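Local coordinates for protein tail lysozyme, putative (PDB 2IA7) that is of unproven function but is probably a gp25-like baseplate component of a phage-type tail, possibly with lysozyme activity, at residues 42-46 with 47-51; 77-80 with 81-85. All coordinates share one frame; numbering follows the deposited sequence.

Contact 1 of 2, residues 42-46 with 47-51. With NO3 (nitrate ion), chain B.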
loop_
_atom_site.group_PDB
_atom_site.type_symbol
_atom_site.label_atom_id
_atom_site.label_comp_id
_atom_site.label_asym_id
_atom_site.label_seq_id
_atom_site.Cartn_x
_atom_site.Cartn_y
_atom_site.Cartn_z
ATOM N N LEU A 42 1.628 -3.893 1.410
ATOM C CA LEU A 42 0.238 -3.625 0.972
ATOM C C LEU A 42 -0.391 -4.930 0.420
ATOM O O LEU A 42 -1.594 -5.127 0.500
ATOM C CB LEU A 42 0.154 -2.479 -0.009
ATOM C CG LEU A 42 0.690 -1.134 0.489
ATOM C CD1 LEU A 42 0.504 -0.036 -0.550
ATOM C CD2 LEU A 42 0.034 -0.806 1.860
ATOM N N GLY A 43 0.449 -5.798 -0.142
ATOM C CA GLY A 43 -0.044 -7.052 -0.727
ATOM C C GLY A 43 -0.182 -8.224 0.223
ATOM O O GLY A 43 -0.537 -9.333 -0.218
ATOM N N THR A 44 0.097 -8.020 1.501
ATOM C CA THR A 44 0.030 -9.066 2.492
ATOM C C THR A 44 -1.110 -8.801 3.468
ATOM O O THR A 44 -1.222 -7.750 4.092
ATOM C CB THR A 44 1.369 -9.221 3.288
ATOM O OG1 THR A 44 2.443 -9.408 2.361
ATOM C CG2 THR A 44 1.329 -10.408 4.268
ATOM N N ALA A 45 -2.001 -9.803 3.596
ATOM C CA ALA A 45 -3.003 -9.795 4.617
ATOM C C ALA A 45 -2.402 -10.182 5.948
ATOM O O ALA A 45 -1.560 -11.056 6.016
ATOM C CB ALA A 45 -4.115 -10.795 4.260
ATOM N N ARG A 46 -2.862 -9.559 7.014
ATOM C CA ARG A 46 -2.476 -9.951 8.357
ATOM C C ARG A 46 -2.916 -11.375 8.571
ATOM O O ARG A 46 -4.035 -11.735 8.190
ATOM C CB ARG A 46 -3.100 -8.989 9.361
ATOM C CG ARG A 46 -2.468 -7.605 9.262
ATOM C CD ARG A 46 -2.863 -6.645 10.355
ATOM N NE ARG A 46 -4.273 -6.296 10.271
ATOM C CZ ARG A 46 -4.793 -5.089 10.529
ATOM N NH1 ARG A 46 -4.027 -4.056 10.880
ATOM N NH2 ARG A 46 -6.108 -4.910 10.421
ATOM N N GLY A 47 -2.012 -12.190 9.111
ATOM C CA GLY A 47 -2.237 -13.624 9.256
ATOM C C GLY A 47 -1.682 -14.496 8.148
ATOM O O GLY A 47 -1.586 -15.718 8.322
ATOM N N GLU A 48 -1.293 -13.887 7.028
ATOM C CA GLU A 48 -0.755 -14.594 5.862
ATOM C C GLU A 48 0.597 -15.199 6.187
ATOM O O GLU A 48 0.893 -16.330 5.797
ATOM C CB GLU A 48 -0.641 -13.635 4.680
ATOM C CG GLU A 48 -0.232 -14.231 3.332
ATOM C CD GLU A 48 -0.380 -13.224 2.111
ATOM O OE1 GLU A 48 -1.360 -12.373 2.026
ATOM O OE2 GLU A 48 0.492 -13.327 1.196
ATOM N N ARG A 49 1.408 -14.454 6.929
ATOM C CA ARG A 49 2.700 -14.928 7.374
ATOM C C ARG A 49 2.511 -15.659 8.665
ATOM O O ARG A 49 2.209 -15.060 9.702
ATOM C CB ARG A 49 3.631 -13.777 7.601
ATOM C CG ARG A 49 3.942 -13.074 6.349
ATOM C CD ARG A 49 5.194 -12.278 6.519
ATOM N NE ARG A 49 5.679 -11.836 5.226
ATOM C CZ ARG A 49 6.752 -11.080 5.072
ATOM N NH1 ARG A 49 7.460 -10.691 6.135
ATOM N NH2 ARG A 49 7.125 -10.722 3.855
ATOM N N VAL A 50 2.699 -16.971 8.588
ATOM C CA VAL A 50 2.528 -17.867 9.726
ATOM C C VAL A 50 3.358 -17.419 10.926
ATOM O O VAL A 50 2.865 -17.394 12.047
ATOM C CB VAL A 50 2.907 -19.308 9.317
ATOM C CG1 VAL A 50 3.079 -20.220 10.549
ATOM C CG2 VAL A 50 1.869 -19.851 8.359
HETATM N N MSE A 51 4.616 -17.050 10.704
HETATM C CA MSE A 51 5.468 -16.667 11.827
HETATM C C MSE A 51 5.330 -15.214 12.234
HETATM O O MSE A 51 5.801 -14.849 13.301
HETATM C CB MSE A 51 6.943 -17.020 11.581
HETATM C CG MSE A 51 7.218 -18.510 11.543
HETATM SE SE MSE A 51 6.520 -19.365 13.149
HETATM C CE MSE A 51 7.573 -18.423 14.527
HETATM N N NO3 B . 6.624 -16.181 8.064
HETATM O O1 NO3 B . 6.382 -15.344 9.159
HETATM O O2 NO3 B . 6.270 -17.513 8.065
HETATM O O3 NO3 B . 7.239 -15.702 6.923
HETATM O O HOH W 1 2.530 -11.405 0.042
HETATM O O HOH W 2 4.355 -11.369 2.810
#
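Ala45 and Glu48 grip each other twice, once through the backbone and once through the glutamate side chain. Glu48 N donates to Ala45 O at 3.0 Å, and in return Ala45 N donates to Glu48 OE1 at 3.1 Å with an N-H...O angle of 161°. The carboxylate oxygen is met from above its plane, 44° out of it. Glu48 reaches back because CG stands anti to the backbone N (chi1 -174°) and the chain runs extended beyond it. The tight part of the contact lies under this arm, where Thr44 CG2 packs against Glu48 CB at 3.8 Å, the two side chains crossing at a slant.

The backbone bond closes a type II beta turn from Ala45 to Glu48, in the loop after helix 30-42. Gly47 takes the corner with positive phi, a conformation in which any CB would jam against Arg46 O.

Toward solvent the link is made by water. One water donates both to Thr44 OG1 and to Glu48 OE2, while a second donates to Thr44 OG1 and accepts from Arg49 NE at 2.8 Å. The threonine hydroxyl is also hydrogen-bonded to Ile40 O, which ties the loop to the helix before it, and Arg49 makes a cation-pi contact with Phe55. Exposed Arg46 turns its guanidinium away to a salt bridge with Asp61. Farther along, the backbone N of Met51, a selenomethionine, donates to O2 of a nitrate ion at 3.1 Å, an ion probably left from crystallisation.

Contact 2 of 2, residues 77-80 with 81-85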
loop_
_atom_site.group_PDB
_atom_site.type_symbol
_atom_site.label_atom_id
_atom_site.label_comp_id
_atom_site.label_asym_id
_atom_site.label_seq_id
_atom_site.Cartn_x
_atom_site.Cartn_y
_atom_site.Cartn_z
ATOM N N ASN A 77 -6.180 5.449 4.643
ATOM C CA ASN A 77 -5.594 5.519 5.954
ATOM C C ASN A 77 -5.168 4.137 6.450
ATOM O O ASN A 77 -4.170 4.032 7.166
ATOM C CB ASN A 77 -6.590 6.207 6.887
ATOM C CG ASN A 77 -6.788 7.683 6.522
ATOM O OD1 ASN A 77 -5.909 8.293 5.891
ATOM N ND2 ASN A 77 -7.932 8.263 6.901
ATOM N N GLU A 78 -5.789 3.087 5.933
ATOM C CA GLU A 78 -5.296 1.730 6.155
ATOM C C GLU A 78 -3.911 1.543 5.519
ATOM O O GLU A 78 -2.998 0.904 6.089
ATOM C CB GLU A 78 -6.248 0.689 5.591
ATOM C CG GLU A 78 -7.505 0.525 6.410
ATOM C CD GLU A 78 -7.382 -0.523 7.457
ATOM O OE1 GLU A 78 -6.286 -0.769 7.974
ATOM O OE2 GLU A 78 -8.419 -1.095 7.773
ATOM N N VAL A 79 -3.716 2.104 4.325
ATOM C CA VAL A 79 -2.426 2.049 3.653
ATOM C C VAL A 79 -1.425 2.852 4.468
ATOM O O VAL A 79 -0.304 2.386 4.714
ATOM C CB VAL A 79 -2.578 2.604 2.253
ATOM C CG1 VAL A 79 -1.238 2.901 1.612
ATOM C CG2 VAL A 79 -3.447 1.643 1.387
ATOM N N LYS A 80 -1.807 4.043 4.919
ATOM C CA LYS A 80 -0.880 4.876 5.657
ATOM C C LYS A 80 -0.421 4.094 6.881
ATOM O O LYS A 80 0.782 4.036 7.195
ATOM C CB LYS A 80 -1.552 6.152 6.162
ATOM C CG LYS A 80 -1.818 7.200 5.090
ATOM C CD LYS A 80 -2.636 8.360 5.703
ATOM C CE LYS A 80 -3.165 9.299 4.639
ATOM N NZ LYS A 80 -3.946 10.372 5.309
ATOM N N GLU A 81 -1.378 3.576 7.659
ATOM C CA GLU A 81 -0.989 2.937 8.910
ATOM C C GLU A 81 -0.061 1.751 8.726
ATOM O O GLU A 81 0.876 1.558 9.492
ATOM C CB GLU A 81 -2.209 2.538 9.698
ATOM C CG GLU A 81 -3.013 3.681 10.241
ATOM C CD GLU A 81 -2.341 4.572 11.293
ATOM O OE1 GLU A 81 -1.189 4.397 11.770
ATOM O OE2 GLU A 81 -3.044 5.531 11.701
ATOM N N ALA A 82 -0.305 0.956 7.716
ATOM C CA ALA A 82 0.544 -0.191 7.410
ATOM C C ALA A 82 1.945 0.221 7.033
ATOM O O ALA A 82 2.912 -0.404 7.484
ATOM C CB ALA A 82 -0.102 -1.031 6.323
ATOM N N LEU A 83 2.092 1.272 6.232
ATOM C CA LEU A 83 3.413 1.793 5.830
ATOM C C LEU A 83 4.209 2.455 6.936
ATOM O O LEU A 83 5.437 2.325 7.027
ATOM C CB LEU A 83 3.290 2.655 4.571
ATOM C CG LEU A 83 2.737 1.905 3.346
ATOM C CD1 LEU A 83 2.729 2.831 2.113
ATOM C CD2 LEU A 83 3.495 0.650 2.968
ATOM N N ILE A 84 3.486 3.158 7.797
ATOM C CA ILE A 84 4.105 3.775 8.989
ATOM C C ILE A 84 4.643 2.735 9.930
ATOM O O ILE A 84 5.738 2.853 10.424
ATOM C CB ILE A 84 3.109 4.665 9.707
ATOM C CG1 ILE A 84 2.856 5.884 8.843
ATOM C CG2 ILE A 84 3.616 5.057 11.117
ATOM C CD1 ILE A 84 1.682 6.713 9.328
ATOM N N LEU A 85 3.870 1.692 10.168
ATOM C CA LEU A 85 4.290 0.620 11.031
ATOM C C LEU A 85 5.431 -0.191 10.423
ATOM O O LEU A 85 6.392 -0.505 11.153
ATOM C CB LEU A 85 3.104 -0.268 11.334
ATOM C CG LEU A 85 3.346 -1.400 12.317
ATOM C CD1 LEU A 85 3.887 -0.906 13.665
ATOM C CD2 LEU A 85 2.032 -2.151 12.509
#
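Helix 69-86 carries this contact along its middle and later turns, where successive i to i+4 backbone bonds run from residues 81-84 back to residues 77-80. Glu81 N donates to Asn77 O at 2.9 Å, and Ala82 N to Glu78 O. The next two bonds point more directly at their carbonyls: the C=O...N angle is 161° for Leu83 N on Val79 O and 165° for Ile84 N on Lys80 O.

The buried side is apolar. Val79 and Leu83 lie side by side and point the same way, with Val79 CG1 4.0 Å from Leu83 CD1. Leu83 CG also rests on the carbonyl of its partner one turn back, 3.4 Å from Val79 O. Both side chains press on Ile111 of strand 106-115, while Ala82 meets Ile41 of helix 30-42, so this side of the helix touches both the other helix and the sheet.

Elsewhere polar groups join in. Ile84 CG1 sits 3.2 Å from Lys80 O; a chi1 of -70° puts CG1 beside Ile84 N, and so next to the oxygen to which that N donates. Glu81 CG likewise lies 3.3 Å from Asn77 O. Lys80 touches Leu92 and Val95 of strand 90-98 as it runs extended past CG, back toward the start of the helix, and within 77-80 its NZ donates to Asn77 OD1 at 2.9 Å. Glu78 turns elsewhere, to a salt bridge with Arg62.

The lysine bond sets the flip of the Asn77 amide, since OD1 rather than ND2 must face NZ. It would also place the positive charge of Lys80 beside a neutral dipole, whereas the side chains of Val79 and Leu83 meet through hydrocarbon contact.

In the fold
From the N terminus, helix 30-42 ends at Leu42 and the chain enters contact 1, which closes only the four-residue turn 45-48. The chain then passes through the rest of the loop before helix 69-86, where contact 2 lies within one continuous helix and closes no loop. The two are in series, neither enclosing nor crossing the other, with centres about 14 Å apart. They nevertheless touch through Leu42, whose CD2 is 3.9 Å from both Leu83 CD2 and Val79 CG1. The helix end that leads into the exposed turn therefore packs on helix 69-86, which in turn packs on the antiparallel sheet through strands 90-98 and 106-115. All four segments belong to the gp25-like family region.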